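Local coordinates for natterin-like protein (Lethenteron camtschaticum, PDB 6IUL), which probably binds glycans through a jacalin-like lectin domain and forms membrane pores through an aerolysin-type module, acting as a cytotoxic immune protein of the lamprey, at residues S149-K155 with Y277-I283; Y156-I162 with D274-T278. One frame throughout, in Å; residues are numbered along the deposited sequence.

Contact 1: S149-K155 with Y277-I283; sequences SVIQDMK and YTALLRI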
loop_
_atom_site.group_PDB
_atom_site.type_symbol
_atom_site.label_atom_id
_atom_site.label_comp_id
_atom_site.label_asym_id
_atom_site.label_seq_id
_atom_site.Cartn_x
_atom_site.Cartn_y
_atom_site.Cartn_z
ATOM N N SER A 149 6.986 6.424 16.313
ATOM C CA SER A 149 6.965 5.019 16.714
ATOM C C SER A 149 7.667 4.238 15.641
ATOM O O SER A 149 7.148 4.082 14.531
ATOM C CB SER A 149 5.532 4.517 16.831
ATOM O OG SER A 149 4.884 5.179 17.885
ATOM N N VAL A 150 8.855 3.756 15.963
ATOM C CA VAL A 150 9.769 3.266 14.936
ATOM C C VAL A 150 10.362 1.942 15.352
ATOM O O VAL A 150 10.922 1.797 16.441
ATOM C CB VAL A 150 10.923 4.242 14.657
ATOM C CG1 VAL A 150 11.725 3.735 13.469
ATOM C CG2 VAL A 150 10.422 5.626 14.295
ATOM N N ILE A 151 10.233 0.971 14.469
ATOM C CA ILE A 151 10.810 -0.336 14.675
ATOM C C ILE A 151 12.218 -0.292 14.056
ATOM O O ILE A 151 12.390 0.105 12.915
ATOM C CB ILE A 151 9.978 -1.407 14.004
ATOM C CG1 ILE A 151 8.635 -1.533 14.713
ATOM C CG2 ILE A 151 10.725 -2.732 14.029
ATOM C CD1 ILE A 151 7.643 -2.420 14.007
ATOM N N GLN A 152 13.209 -0.686 14.829
ATOM C CA GLN A 152 14.605 -0.561 14.436
ATOM C C GLN A 152 15.414 -1.732 14.980
ATOM O O GLN A 152 14.846 -2.669 15.536
ATOM C CB GLN A 152 15.170 0.784 14.898
ATOM C CG GLN A 152 15.287 0.990 16.383
ATOM C CD GLN A 152 15.246 2.492 16.739
ATOM O OE1 GLN A 152 14.247 3.206 16.492
ATOM N NE2 GLN A 152 16.320 2.970 17.331
ATOM N N ASP A 153 16.738 -1.672 14.803
ATOM C CA ASP A 153 17.654 -2.789 15.127
ATOM C C ASP A 153 17.107 -4.131 14.631
ATOM O O ASP A 153 17.005 -5.097 15.393
ATOM C CB ASP A 153 17.928 -2.879 16.644
ATOM C CG ASP A 153 18.496 -1.582 17.224
ATOM O OD1 ASP A 153 19.201 -0.816 16.519
ATOM O OD2 ASP A 153 18.247 -1.337 18.411
ATOM N N MET A 154 16.733 -4.164 13.354
ATOM C CA MET A 154 16.124 -5.341 12.736
ATOM C C MET A 154 17.175 -6.439 12.528
ATOM O O MET A 154 18.228 -6.183 12.001
ATOM C CB MET A 154 15.475 -4.980 11.391
ATOM C CG MET A 154 14.772 -6.147 10.702
ATOM S SD MET A 154 13.369 -6.777 11.637
ATOM C CE MET A 154 12.265 -5.354 11.661
ATOM N N LYS A 155 16.850 -7.657 12.950
ATOM C CA LYS A 155 17.757 -8.799 12.821
ATOM C C LYS A 155 16.982 -10.014 12.379
ATOM O O LYS A 155 15.860 -10.217 12.796
ATOM C CB LYS A 155 18.469 -9.116 14.148
ATOM C CG LYS A 155 19.509 -8.098 14.514
ATOM C CD LYS A 155 19.932 -8.229 15.973
ATOM C CE LYS A 155 21.135 -7.374 16.327
ATOM N NZ LYS A 155 20.778 -5.965 16.641
ATOM N N TYR A 277 12.253 -12.762 12.843
ATOM C CA TYR A 277 13.008 -11.515 13.091
ATOM C C TYR A 277 12.913 -11.100 14.541
ATOM O O TYR A 277 11.966 -11.431 15.230
ATOM C CB TYR A 277 12.508 -10.345 12.188
ATOM C CG TYR A 277 11.246 -9.673 12.666
ATOM C CD1 TYR A 277 11.279 -8.691 13.658
ATOM C CD2 TYR A 277 10.017 -10.050 12.174
ATOM C CE1 TYR A 277 10.120 -8.077 14.113
ATOM C CE2 TYR A 277 8.850 -9.435 12.604
ATOM C CZ TYR A 277 8.910 -8.452 13.583
ATOM O OH TYR A 277 7.736 -7.884 14.011
ATOM N N THR A 278 13.900 -10.344 14.986
ATOM C CA THR A 278 13.849 -9.661 16.270
ATOM C C THR A 278 14.081 -8.184 15.967
ATOM O O THR A 278 14.703 -7.851 14.939
ATOM C CB THR A 278 14.919 -10.144 17.274
ATOM O OG1 THR A 278 16.206 -9.867 16.746
ATOM C CG2 THR A 278 14.807 -11.654 17.552
ATOM N N ALA A 279 13.563 -7.311 16.831
ATOM C CA ALA A 279 13.690 -5.885 16.617
ATOM C C ALA A 279 13.341 -5.123 17.886
ATOM O O ALA A 279 12.971 -5.700 18.890
ATOM C CB ALA A 279 12.761 -5.429 15.468
ATOM N N LEU A 280 13.456 -3.804 17.826
ATOM C CA LEU A 280 13.112 -2.949 18.942
ATOM C C LEU A 280 12.084 -1.904 18.477
ATOM O O LEU A 280 12.294 -1.181 17.490
ATOM C CB LEU A 280 14.392 -2.296 19.446
ATOM C CG LEU A 280 14.223 -1.341 20.636
ATOM C CD1 LEU A 280 13.754 -2.123 21.868
ATOM C CD2 LEU A 280 15.467 -0.536 20.955
ATOM N N LEU A 281 10.988 -1.812 19.199
ATOM C CA LEU A 281 10.046 -0.721 18.985
ATOM C C LEU A 281 10.430 0.434 19.891
ATOM O O LEU A 281 10.472 0.290 21.115
ATOM C CB LEU A 281 8.621 -1.175 19.278
ATOM C CG LEU A 281 7.578 -0.040 19.303
ATOM C CD1 LEU A 281 7.458 0.569 17.939
ATOM C CD2 LEU A 281 6.236 -0.573 19.729
ATOM N N ARG A 282 10.759 1.570 19.309
ATOM C CA ARG A 282 11.021 2.755 20.098
ATOM C C ARG A 282 9.948 3.808 19.842
ATOM O O ARG A 282 9.794 4.302 18.720
ATOM C CB ARG A 282 12.379 3.348 19.775
ATOM C CG ARG A 282 12.640 4.662 20.489
ATOM C CD ARG A 282 14.109 5.023 20.522
ATOM N NE ARG A 282 14.830 4.098 21.396
ATOM C CZ ARG A 282 16.125 3.816 21.290
ATOM N NH1 ARG A 282 16.880 4.357 20.342
ATOM N NH2 ARG A 282 16.679 2.989 22.152
ATOM N N ILE A 283 9.263 4.183 20.907
ATOM C CA ILE A 283 8.281 5.237 20.867
ATOM C C ILE A 283 8.905 6.467 21.487
ATOM O O ILE A 283 9.262 6.461 22.644
ATOM C CB ILE A 283 7.025 4.849 21.652
ATOM C CG1 ILE A 283 6.389 3.625 20.982
ATOM C CG2 ILE A 283 6.041 6.025 21.730
ATOM C CD1 ILE A 283 5.273 2.985 21.779
#
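M154 reaches across to Y277 and A279 where the antiparallel ladder between S149-K155 and Y277-I283 is broken by a beta bulge. Its CB starts away from the partner strand, and CG lies opposite the backbone N (chi1 -178°), but bends at the next two torsions bring the tip back. SD then sits 3.5 Å from Y277 CD1, an oblique Met-aromatic contact with the sulfur 46° off the ring normal, while CE ends 3.8 Å from A279 CB. The methyl of A279 also meets I151 CG2 at 3.7 Å, so it is shared by residues on both sides of the bulge.

Backbone pairs hold the strands on either side of D153: V150 with R282 and Q152 with L280 before it, K155 with T278 after it, each bonded in both directions. The R282 N to V150 O bond, 2.9 Å long, is almost straight. I151 CG1 packs on L281 CD1 on the buried face that carries S149, I151, L281 and I283. On the face of Q152 and R282, Q152 NE2 and R282 NH1 lie 3.4 Å apart, two donors and no hydrogen bond, the amide and guanidinium planes being 74° apart; R282 turns its NE to a salt bridge with D292.

Strand 135-155 is flanked on its other edge by strand 212-223, which covers M154 with V214 and A216, while strand 290-313 lines the far side of strand 260-285.

Contact 2: Y156-I162 with D274-T278; sequences YPTMHQI and DLPYT
I162 and L275 make the tightest apolar contact here, I162 CD1 lying 3.6 Å from L275 CD2 as the two side chains pass at a slant. The other methyl of L275, CD1, is turned to the earlier part of the loop, where M159 CG comes within 4.3 Å and Y156 CD1 lies at the margin of contact. L275 thus has a neighbour on each of its two branches. Beside it, T158 stands across the P276 ring at about a right angle: OG1, set between the backbone N and the carbonyl carbon (chi1 69°), is 3.4 Å from P276 CG, and its methyl CG2 rests near the same carbon. P157 brings CD to 3.5 Å from P276 O, and Y156 CD1 lies 4.1 Å from Y277 CB.

The loop leaves strand 135-155 through a type I beta turn from Y156 to M159, closed by the M159 N to Y156 O bond, and continues into a short 3-10 segment at 159-161. No direct hydrogen bond joins it to strand 260-285 within these residues. Instead, a water accepts from T158 N at 2.9 Å and donates to P276 O at 2.8 Å, bridging the turn to the strand.

Farther out, the Y156 hydroxyl is hydrogen-bonded to W200 NE1, which tethers the hydroxyl end of the side chain. F230 and V232 of strand 228-238 pack against M159, with F230 also touching I162 and V232 touching Y156. On the strand side, L275 pairs through its backbone with Y299, and D274 OD2 forms a salt bridge with K300.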
loop_
_atom_site.group_PDB
_atom_site.type_symbol
_atom_site.label_atom_id
_atom_site.label_comp_id
_atom_site.label_asym_id
_atom_site.label_seq_id
_atom_site.Cartn_x
_atom_site.Cartn_y
_atom_site.Cartn_z
ATOM N N TYR A 156 17.610 -10.820 11.521
ATOM C CA TYR A 156 17.069 -12.069 11.034
ATOM C C TYR A 156 18.042 -13.166 11.499
ATOM O O TYR A 156 18.983 -13.532 10.779
ATOM C CB TYR A 156 16.942 -12.039 9.504
ATOM C CG TYR A 156 16.194 -10.845 9.021
ATOM C CD1 TYR A 156 14.816 -10.878 8.892
ATOM C CD2 TYR A 156 16.879 -9.672 8.692
ATOM C CE1 TYR A 156 14.120 -9.763 8.428
ATOM C CE2 TYR A 156 16.200 -8.556 8.257
ATOM C CZ TYR A 156 14.813 -8.601 8.141
ATOM O OH TYR A 156 14.144 -7.477 7.712
ATOM N N PRO A 157 17.836 -13.663 12.725
ATOM C CA PRO A 157 18.872 -14.492 13.375
ATOM C C PRO A 157 19.095 -15.893 12.739
ATOM O O PRO A 157 20.102 -16.507 12.985
ATOM C CB PRO A 157 18.376 -14.605 14.831
ATOM C CG PRO A 157 16.922 -14.298 14.769
ATOM C CD PRO A 157 16.690 -13.381 13.604
ATOM N N THR A 158 18.160 -16.381 11.941
ATOM C CA THR A 158 18.342 -17.677 11.275
ATOM C C THR A 158 18.710 -17.540 9.792
ATOM O O THR A 158 18.774 -18.542 9.081
ATOM C CB THR A 158 17.103 -18.548 11.365
ATOM O OG1 THR A 158 16.056 -17.990 10.574
ATOM C CG2 THR A 158 16.641 -18.734 12.840
ATOM N N MET A 159 18.969 -16.312 9.344
ATOM C CA MET A 159 19.120 -16.026 7.930
ATOM C C MET A 159 20.283 -16.781 7.249
ATOM O O MET A 159 20.094 -17.385 6.191
ATOM C CB MET A 159 19.313 -14.527 7.708
ATOM C CG MET A 159 19.397 -14.192 6.218
ATOM S SD MET A 159 19.117 -12.453 5.849
ATOM C CE MET A 159 20.780 -11.807 5.791
ATOM N N HIS A 160 21.454 -16.709 7.873
ATOM C CA HIS A 160 22.651 -17.439 7.483
ATOM C C HIS A 160 22.532 -18.979 7.418
ATOM O O HIS A 160 23.446 -19.608 6.945
ATOM C CB HIS A 160 23.766 -17.073 8.486
ATOM C CG HIS A 160 23.499 -17.571 9.884
ATOM N ND1 HIS A 160 22.533 -17.015 10.702
ATOM C CD2 HIS A 160 24.015 -18.614 10.573
ATOM C CE1 HIS A 160 22.499 -17.670 11.848
ATOM N NE2 HIS A 160 23.390 -18.642 11.797
ATOM N N GLN A 161 21.458 -19.579 7.915
ATOM C CA GLN A 161 21.337 -21.028 7.965
ATOM C C GLN A 161 20.337 -21.572 6.979
ATOM O O GLN A 161 20.235 -22.791 6.834
ATOM C CB GLN A 161 20.887 -21.514 9.360
ATOM C CG GLN A 161 21.813 -21.142 10.507
ATOM C CD GLN A 161 21.189 -21.425 11.882
ATOM O OE1 GLN A 161 19.956 -21.535 12.031
ATOM N NE2 GLN A 161 22.044 -21.531 12.902
ATOM N N ILE A 162 19.546 -20.719 6.321
ATOM C CA ILE A 162 18.607 -21.255 5.367
ATOM C C ILE A 162 18.914 -20.751 3.951
ATOM O O ILE A 162 19.308 -19.591 3.743
ATOM C CB ILE A 162 17.160 -21.067 5.810
ATOM C CG1 ILE A 162 16.578 -19.806 5.266
ATOM C CG2 ILE A 162 17.012 -21.067 7.336
ATOM C CD1 ILE A 162 15.077 -19.938 5.082
ATOM N N ASP A 274 10.668 -16.332 4.056
ATOM C CA ASP A 274 9.897 -16.592 5.268
ATOM C C ASP A 274 10.917 -16.813 6.390
ATOM O O ASP A 274 11.608 -17.828 6.400
ATOM C CB ASP A 274 8.978 -17.803 5.067
ATOM C CG ASP A 274 8.010 -18.027 6.233
ATOM O OD1 ASP A 274 8.435 -18.010 7.412
ATOM O OD2 ASP A 274 6.807 -18.262 5.982
ATOM N N LEU A 275 11.042 -15.845 7.298
ATOM C CA LEU A 275 12.163 -15.792 8.240
ATOM C C LEU A 275 11.760 -15.163 9.579
ATOM O O LEU A 275 11.068 -14.187 9.585
ATOM C CB LEU A 275 13.284 -14.937 7.668
ATOM C CG LEU A 275 14.123 -15.428 6.471
ATOM C CD1 LEU A 275 15.118 -14.354 6.106
ATOM C CD2 LEU A 275 14.874 -16.739 6.801
ATOM N N PRO A 276 12.194 -15.723 10.715
ATOM C CA PRO A 276 11.962 -15.031 11.989
ATOM C C PRO A 276 12.783 -13.750 12.110
ATOM O O PRO A 276 13.875 -13.657 11.524
ATOM C CB PRO A 276 12.407 -16.070 13.059
ATOM C CG PRO A 276 13.348 -16.988 12.314
ATOM C CD PRO A 276 12.810 -17.051 10.903
ATOM N N TYR A 277 12.253 -12.762 12.843
ATOM C CA TYR A 277 13.008 -11.515 13.091
ATOM C C TYR A 277 12.913 -11.100 14.541
ATOM O O TYR A 277 11.966 -11.431 15.230
ATOM C CB TYR A 277 12.508 -10.345 12.188
ATOM C CG TYR A 277 11.246 -9.673 12.666
ATOM C CD1 TYR A 277 11.279 -8.691 13.658
ATOM C CD2 TYR A 277 10.017 -10.050 12.174
ATOM C CE1 TYR A 277 10.120 -8.077 14.113
ATOM C CE2 TYR A 277 8.850 -9.435 12.604
ATOM C CZ TYR A 277 8.910 -8.452 13.583
ATOM O OH TYR A 277 7.736 -7.884 14.011
ATOM N N THR A 278 13.900 -10.344 14.986
ATOM C CA THR A 278 13.849 -9.661 16.270
ATOM C C THR A 278 14.081 -8.184 15.967
ATOM O O THR A 278 14.703 -7.851 14.939
ATOM C CB THR A 278 14.919 -10.144 17.274
ATOM O OG1 THR A 278 16.206 -9.867 16.746
ATOM C CG2 THR A 278 14.807 -11.654 17.552
HETATM O O HOH W 1 16.023 -15.150 10.451
#

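Overall arrangement
Contacts 1 and 2 follow one another along strand 260-285, their centres about 15 Å apart, and share Y277 and T278. At 149-155 the partner runs as a paired strand; at 156-162 the same chain has left the sheet and runs on beside residues 274-278, with direct backbone bonds giving way to side-chain packing and a water bridge. W200 touches both, its ring meeting Y277 edge-to-face beside the Y156 it also binds. Both contacts belong to the ETX/MTX2-like part of the protein, consistent with the elongated beta-rich module of aerolysin-type pore formers. Contact 1 lies about 10 Å from the chain centre and contact 2 about 19 Å, measured between centres.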